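PDB 5ANZ: soluble lytic transglycosylase B3 from Pseudomonas aeruginosa, which probably cleaves peptidoglycan as a lytic transglycosylase, taking part in turnover of the bacterial cell wall, and carries a bound calcium ion. Local coordinates for residues A[142-147]-A[324-329]; A[137-142]-A[337-342]. All blocks are in the same frame, centred on the assembly; numbering follows the deposited sequence.

Contact 1 (A[142-147]-A[324-329]); sequences GMESNY and LKYNNS
E144 lays the end of its side chain obliquely against the CD1-CE1 bond of the Y326 ring, and this van der Waals contact makes up nearly all of the meeting between the two segments. The bend at chi2 (-65°) turns the chain so that both CG and the carboxylate come up to the same ring bond. CD of E144 lies 3.5 Å from CE1 of Y326, and OE2 of E144 is equally near CD1 of the tyrosine. Carboxylate and ring are tilted by 41°, so the two flat groups are not stacked. N327 is more peripheral, its CB 4.5 Å from OE2 of E144.

Polar interactions hold each partner from elsewhere. The hydroxyl of Y326 is hydrogen-bonded to the carbonyl of T205, and its ring meets that of Y241 edge-to-face; OE2 of E144 has a weak hydrogen bond with the hydroxyl of Y332. N146, bonded through its N to G142 O at 3.0 Å, is the first residue to leave helical backbone angles, with a positive phi.

Y326 binds N-acetyl-D-glucosamine in another structure of this protein, with T211 of the same sugar-binding set about 7 Å away between side chains. E144, a glutamate of helix 134-145 beside this tyrosine, probably lines the same saccharide-binding site of the lysozyme-clan transglycosylase domain.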
loop_
_atom_site.group_PDB
_atom_site.type_symbol
_atom_site.label_atom_id
_atom_site.label_comp_id
_atom_site.label_asym_id
_atom_site.label_seq_id
_atom_site.Cartn_x
_atom_site.Cartn_y
_atom_site.Cartn_z
ATOM N N GLY A 142 -11.739 -2.322 2.739
ATOM C CA GLY A 142 -12.256 -1.123 2.089
ATOM C C GLY A 142 -11.255 -0.490 1.133
ATOM O O GLY A 142 -11.611 -0.093 0.022
ATOM N N MET A 143 -10.001 -0.374 1.569
ATOM C CA MET A 143 -8.979 0.261 0.745
ATOM C C MET A 143 -8.574 -0.601 -0.449
ATOM O O MET A 143 -8.226 -0.069 -1.501
ATOM C CB MET A 143 -7.735 0.601 1.590
ATOM C CG MET A 143 -7.950 1.761 2.555
ATOM S SD MET A 143 -8.350 3.307 1.735
ATOM C CE MET A 143 -6.788 3.602 0.891
ATOM N N GLU A 144 -8.624 -1.922 -0.287
ATOM C CA GLU A 144 -8.140 -2.808 -1.349
ATOM C C GLU A 144 -9.163 -3.032 -2.444
ATOM O O GLU A 144 -8.799 -3.014 -3.626
ATOM C CB GLU A 144 -7.699 -4.157 -0.767
ATOM C CG GLU A 144 -6.413 -4.032 0.029
ATOM C CD GLU A 144 -5.237 -3.644 -0.847
ATOM O OE1 GLU A 144 -5.222 -4.067 -2.024
ATOM O OE2 GLU A 144 -4.338 -2.907 -0.385
ATOM N N SER A 145 -10.430 -3.244 -2.078
ATOM C CA SER A 145 -11.440 -3.566 -3.096
ATOM C C SER A 145 -12.809 -2.962 -2.815
ATOM O O SER A 145 -13.812 -3.437 -3.341
ATOM C CB SER A 145 -11.584 -5.080 -3.221
ATOM O OG SER A 145 -12.172 -5.644 -2.055
ATOM N N ASN A 146 -12.868 -1.923 -1.976
ATOM C CA ASN A 146 -14.159 -1.372 -1.574
ATOM C C ASN A 146 -15.083 -2.456 -1.003
ATOM O O ASN A 146 -16.251 -2.548 -1.369
ATOM C CB ASN A 146 -14.836 -0.680 -2.755
ATOM C CG ASN A 146 -15.792 0.396 -2.306
ATOM O OD1 ASN A 146 -15.553 1.076 -1.303
ATOM N ND2 ASN A 146 -16.892 0.551 -3.030
ATOM N N TYR A 147 -14.534 -3.271 -0.110
ATOM C CA TYR A 147 -15.272 -4.331 0.576
ATOM C C TYR A 147 -15.811 -5.358 -0.421
ATOM O O TYR A 147 -16.905 -5.897 -0.243
ATOM C CB TYR A 147 -16.408 -3.743 1.414
ATOM C CG TYR A 147 -15.995 -2.522 2.223
ATOM C CD1 TYR A 147 -15.211 -2.647 3.356
ATOM C CD2 TYR A 147 -16.437 -1.251 1.873
ATOM C CE1 TYR A 147 -14.844 -1.547 4.102
ATOM C CE2 TYR A 147 -16.071 -0.133 2.618
ATOM C CZ TYR A 147 -15.273 -0.292 3.732
ATOM O OH TYR A 147 -14.928 0.818 4.449
ATOM N N LEU A 324 2.198 -1.329 5.989
ATOM C CA LEU A 324 3.075 -1.052 4.847
ATOM C C LEU A 324 3.472 -2.315 4.093
ATOM O O LEU A 324 3.841 -2.266 2.911
ATOM C CB LEU A 324 4.323 -0.308 5.320
ATOM C CG LEU A 324 4.131 1.152 5.701
ATOM C CD1 LEU A 324 5.425 1.677 6.318
ATOM C CD2 LEU A 324 3.777 1.964 4.485
ATOM N N LYS A 325 3.403 -3.457 4.766
ATOM C CA LYS A 325 3.750 -4.707 4.104
ATOM C C LYS A 325 2.623 -5.110 3.147
ATOM O O LYS A 325 2.812 -5.930 2.249
ATOM C CB LYS A 325 4.029 -5.807 5.133
ATOM C CG LYS A 325 5.217 -5.512 6.033
ATOM C CD LYS A 325 5.540 -6.701 6.918
ATOM C CE LYS A 325 6.863 -6.524 7.653
ATOM N NZ LYS A 325 6.734 -5.666 8.860
ATOM N N TYR A 326 1.447 -4.514 3.332
ATOM C CA TYR A 326 0.299 -4.796 2.479
ATOM C C TYR A 326 0.411 -3.935 1.219
ATOM O O TYR A 326 0.185 -4.406 0.096
ATOM C CB TYR A 326 -1.034 -4.535 3.238
ATOM C CG TYR A 326 -2.177 -5.433 2.820
ATOM C CD1 TYR A 326 -2.744 -5.309 1.569
ATOM C CD2 TYR A 326 -2.682 -6.422 3.674
ATOM C CE1 TYR A 326 -3.771 -6.134 1.166
ATOM C CE2 TYR A 326 -3.722 -7.264 3.270
ATOM C CZ TYR A 326 -4.257 -7.108 2.018
ATOM O OH TYR A 326 -5.297 -7.910 1.599
ATOM N N ASN A 327 0.799 -2.680 1.416
ATOM C CA ASN A 327 1.058 -1.741 0.337
ATOM C C ASN A 327 2.066 -0.732 0.877
ATOM O O ASN A 327 1.806 -0.027 1.852
ATOM C CB ASN A 327 -0.247 -1.074 -0.148
ATOM C CG ASN A 327 -0.023 0.018 -1.201
ATOM O OD1 ASN A 327 0.969 0.745 -1.181
ATOM N ND2 ASN A 327 -0.981 0.161 -2.097
ATOM N N ASN A 328 3.233 -0.699 0.245
ATOM C CA ASN A 328 4.347 0.084 0.751
ATOM C C ASN A 328 4.263 1.535 0.328
ATOM O O ASN A 328 5.160 2.056 -0.328
ATOM C CB ASN A 328 5.666 -0.522 0.264
ATOM C CG ASN A 328 6.847 -0.066 1.079
ATOM O OD1 ASN A 328 6.702 0.305 2.239
ATOM N ND2 ASN A 328 8.034 -0.100 0.478
ATOM N N SER A 329 3.156 2.171 0.683
ATOM C CA SER A 329 2.974 3.599 0.481
ATOM C C SER A 329 2.545 4.192 1.808
ATOM O O SER A 329 1.565 3.732 2.387
ATOM C CB SER A 329 1.912 3.877 -0.587
ATOM O OG SER A 329 1.347 5.168 -0.399
#

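Contact 2 (A[137-142]-A[337-342]); sequences VVAIWG and GLLADS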
loop_
_atom_site.group_PDB
_atom_site.type_symbol
_atom_site.label_atom_id
_atom_site.label_comp_id
_atom_site.label_asym_id
_atom_site.label_seq_id
_atom_site.Cartn_x
_atom_site.Cartn_y
_atom_site.Cartn_z
ATOM N N VAL A 137 -8.820 -4.946 9.801
ATOM C CA VAL A 137 -9.170 -5.894 8.725
ATOM C C VAL A 137 -10.183 -5.270 7.769
ATOM O O VAL A 137 -10.011 -5.305 6.547
ATOM C CB VAL A 137 -9.734 -7.199 9.299
ATOM C CG1 VAL A 137 -10.193 -8.140 8.178
ATOM C CG2 VAL A 137 -8.679 -7.913 10.139
ATOM N N VAL A 138 -11.236 -4.671 8.319
ATOM C CA VAL A 138 -12.254 -4.082 7.465
ATOM C C VAL A 138 -11.724 -2.838 6.738
ATOM O O VAL A 138 -12.076 -2.597 5.591
ATOM C CB VAL A 138 -13.538 -3.763 8.267
ATOM C CG1 VAL A 138 -14.517 -2.906 7.448
ATOM C CG2 VAL A 138 -14.221 -5.090 8.689
ATOM N N ALA A 139 -10.839 -2.068 7.374
ATOM C CA ALA A 139 -10.281 -0.916 6.681
ATOM C C ALA A 139 -9.443 -1.342 5.484
ATOM O O ALA A 139 -9.492 -0.714 4.439
ATOM C CB ALA A 139 -9.445 -0.055 7.650
ATOM N N ILE A 140 -8.657 -2.402 5.644
ATOM C CA ILE A 140 -7.836 -2.890 4.527
ATOM C C ILE A 140 -8.762 -3.345 3.388
ATOM O O ILE A 140 -8.521 -3.053 2.208
ATOM C CB ILE A 140 -6.922 -4.051 4.977
ATOM C CG1 ILE A 140 -5.806 -3.567 5.925
ATOM C CG2 ILE A 140 -6.323 -4.784 3.739
ATOM C CD1 ILE A 140 -4.573 -2.930 5.272
ATOM N N TRP A 141 -9.812 -4.063 3.760
ATOM C CA TRP A 141 -10.788 -4.561 2.809
ATOM C C TRP A 141 -11.413 -3.393 2.032
ATOM O O TRP A 141 -11.598 -3.449 0.822
ATOM C CB TRP A 141 -11.863 -5.326 3.574
ATOM C CG TRP A 141 -12.829 -6.169 2.800
ATOM C CD1 TRP A 141 -12.666 -6.739 1.559
ATOM C CD2 TRP A 141 -14.114 -6.575 3.267
ATOM N NE1 TRP A 141 -13.791 -7.483 1.246
ATOM C CE2 TRP A 141 -14.689 -7.389 2.275
ATOM C CE3 TRP A 141 -14.833 -6.341 4.451
ATOM C CZ2 TRP A 141 -15.952 -7.961 2.426
ATOM C CZ3 TRP A 141 -16.070 -6.917 4.605
ATOM C CH2 TRP A 141 -16.624 -7.713 3.598
ATOM N N GLY A 142 -11.739 -2.322 2.739
ATOM C CA GLY A 142 -12.256 -1.123 2.089
ATOM C C GLY A 142 -11.255 -0.490 1.133
ATOM O O GLY A 142 -11.611 -0.093 0.022
ATOM N N GLY A 337 -5.129 3.473 8.480
ATOM C CA GLY A 337 -5.250 3.756 9.903
ATOM C C GLY A 337 -6.388 4.717 10.215
ATOM O O GLY A 337 -7.179 4.493 11.130
ATOM N N LEU A 338 -6.457 5.800 9.446
ATOM C CA LEU A 338 -7.536 6.780 9.650
ATOM C C LEU A 338 -8.920 6.220 9.306
ATOM O O LEU A 338 -9.917 6.580 9.934
ATOM C CB LEU A 338 -7.282 8.047 8.827
ATOM C CG LEU A 338 -6.061 8.876 9.245
ATOM C CD1 LEU A 338 -5.766 9.931 8.190
ATOM C CD2 LEU A 338 -6.281 9.528 10.624
ATOM N N LEU A 339 -8.996 5.345 8.305
ATOM C CA LEU A 339 -10.279 4.719 7.996
ATOM C C LEU A 339 -10.724 3.812 9.152
ATOM O O LEU A 339 -11.883 3.834 9.573
ATOM C CB LEU A 339 -10.196 3.916 6.698
ATOM C CG LEU A 339 -11.486 3.221 6.274
ATOM C CD1 LEU A 339 -12.653 4.209 6.105
ATOM C CD2 LEU A 339 -11.231 2.478 4.964
ATOM N N ALA A 340 -9.797 2.999 9.658
ATOM C CA ALA A 340 -10.119 2.147 10.800
ATOM C C ALA A 340 -10.584 2.999 11.968
ATOM O O ALA A 340 -11.589 2.696 12.600
ATOM C CB ALA A 340 -8.907 1.316 11.199
ATOM N N ASP A 341 -9.868 4.095 12.230
ATOM C CA ASP A 341 -10.297 5.013 13.301
ATOM C C ASP A 341 -11.688 5.613 13.047
ATOM O O ASP A 341 -12.484 5.817 13.968
ATOM C CB ASP A 341 -9.301 6.169 13.443
ATOM C CG ASP A 341 -7.949 5.739 13.997
ATOM O OD1 ASP A 341 -7.801 4.572 14.421
ATOM O OD2 ASP A 341 -7.043 6.610 14.042
ATOM N N SER A 342 -11.959 5.930 11.788
ATOM C CA SER A 342 -13.230 6.558 11.418
ATOM C C SER A 342 -14.443 5.692 11.740
ATOM O O SER A 342 -15.529 6.193 12.001
ATOM C CB SER A 342 -13.243 6.889 9.927
ATOM O OG SER A 342 -12.241 7.823 9.577
#
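A139 is the point at which the two helices meet, its methyl group set against L339 and A340. Along 137-142 the residues before it face other neighbours: V137 packs on L235 and A239 of helix 231-244, while V138 reaches L116 and F343. A139 then turns its CB directly to the second helix. That methyl lies 3.7 Å from the backbone N of A340 and 3.8 Å from its CB, so it rests on the main chain as much as on a side chain. The backbones can therefore come very close, with the CA atoms of A139 and A340 only 5.1 Å apart.

L339 packs on the same methyl next to A340. Its CG is anti to its own backbone N (chi1 -180°) and stands 4.1 Å from CB of A139. From there CD2 extends along the first helix until it is 3.7 Å from O of A139, an apolar branch lying against a carbonyl. I140 points from the opposite flank of its helix, as its CB leads away from 337-342, and W141 sends its indole toward Q204, which accepts a hydrogen bond from NE1. G142, about a turn on from A139, has no side chain where a CB would point toward the second helix and sit tightly against CD2 of L339; that CD2 lies 4.7 Å from CA of G142.

Within the second helix, O of L338 accepts from both N and OG of S342, at 2.8 and 2.7 Å, the two donors arriving from opposite faces of the carbonyl plane. With no hydrogen bond or charge pair across it, the contact probably depends on close fit and the burial of apolar groups: two alanines allow close approach, and one leucine packs alongside the alanine methyl.

In the fold
After six earlier helices the chain reaches helix 134-145, which supplies a segment to both contacts, with G142 common to the two. It then passes the sugar-binding residues I208 and T211, then the calcium site, then the five-stranded sheet before coming back. Segment 324-329, the loop after helix 318-324, closes contact 1; helix 330-343 follows and closes contact 2 at 337-342. The closures are therefore nested, contact 1 being the inner one, with centres 9 Å apart. I140 links them directly, its CG2 packing 3.6 Å from CZ of Y326. One helix is thus tied to the sugar-binding loop near its C-terminal end and to the following helix along its buried side.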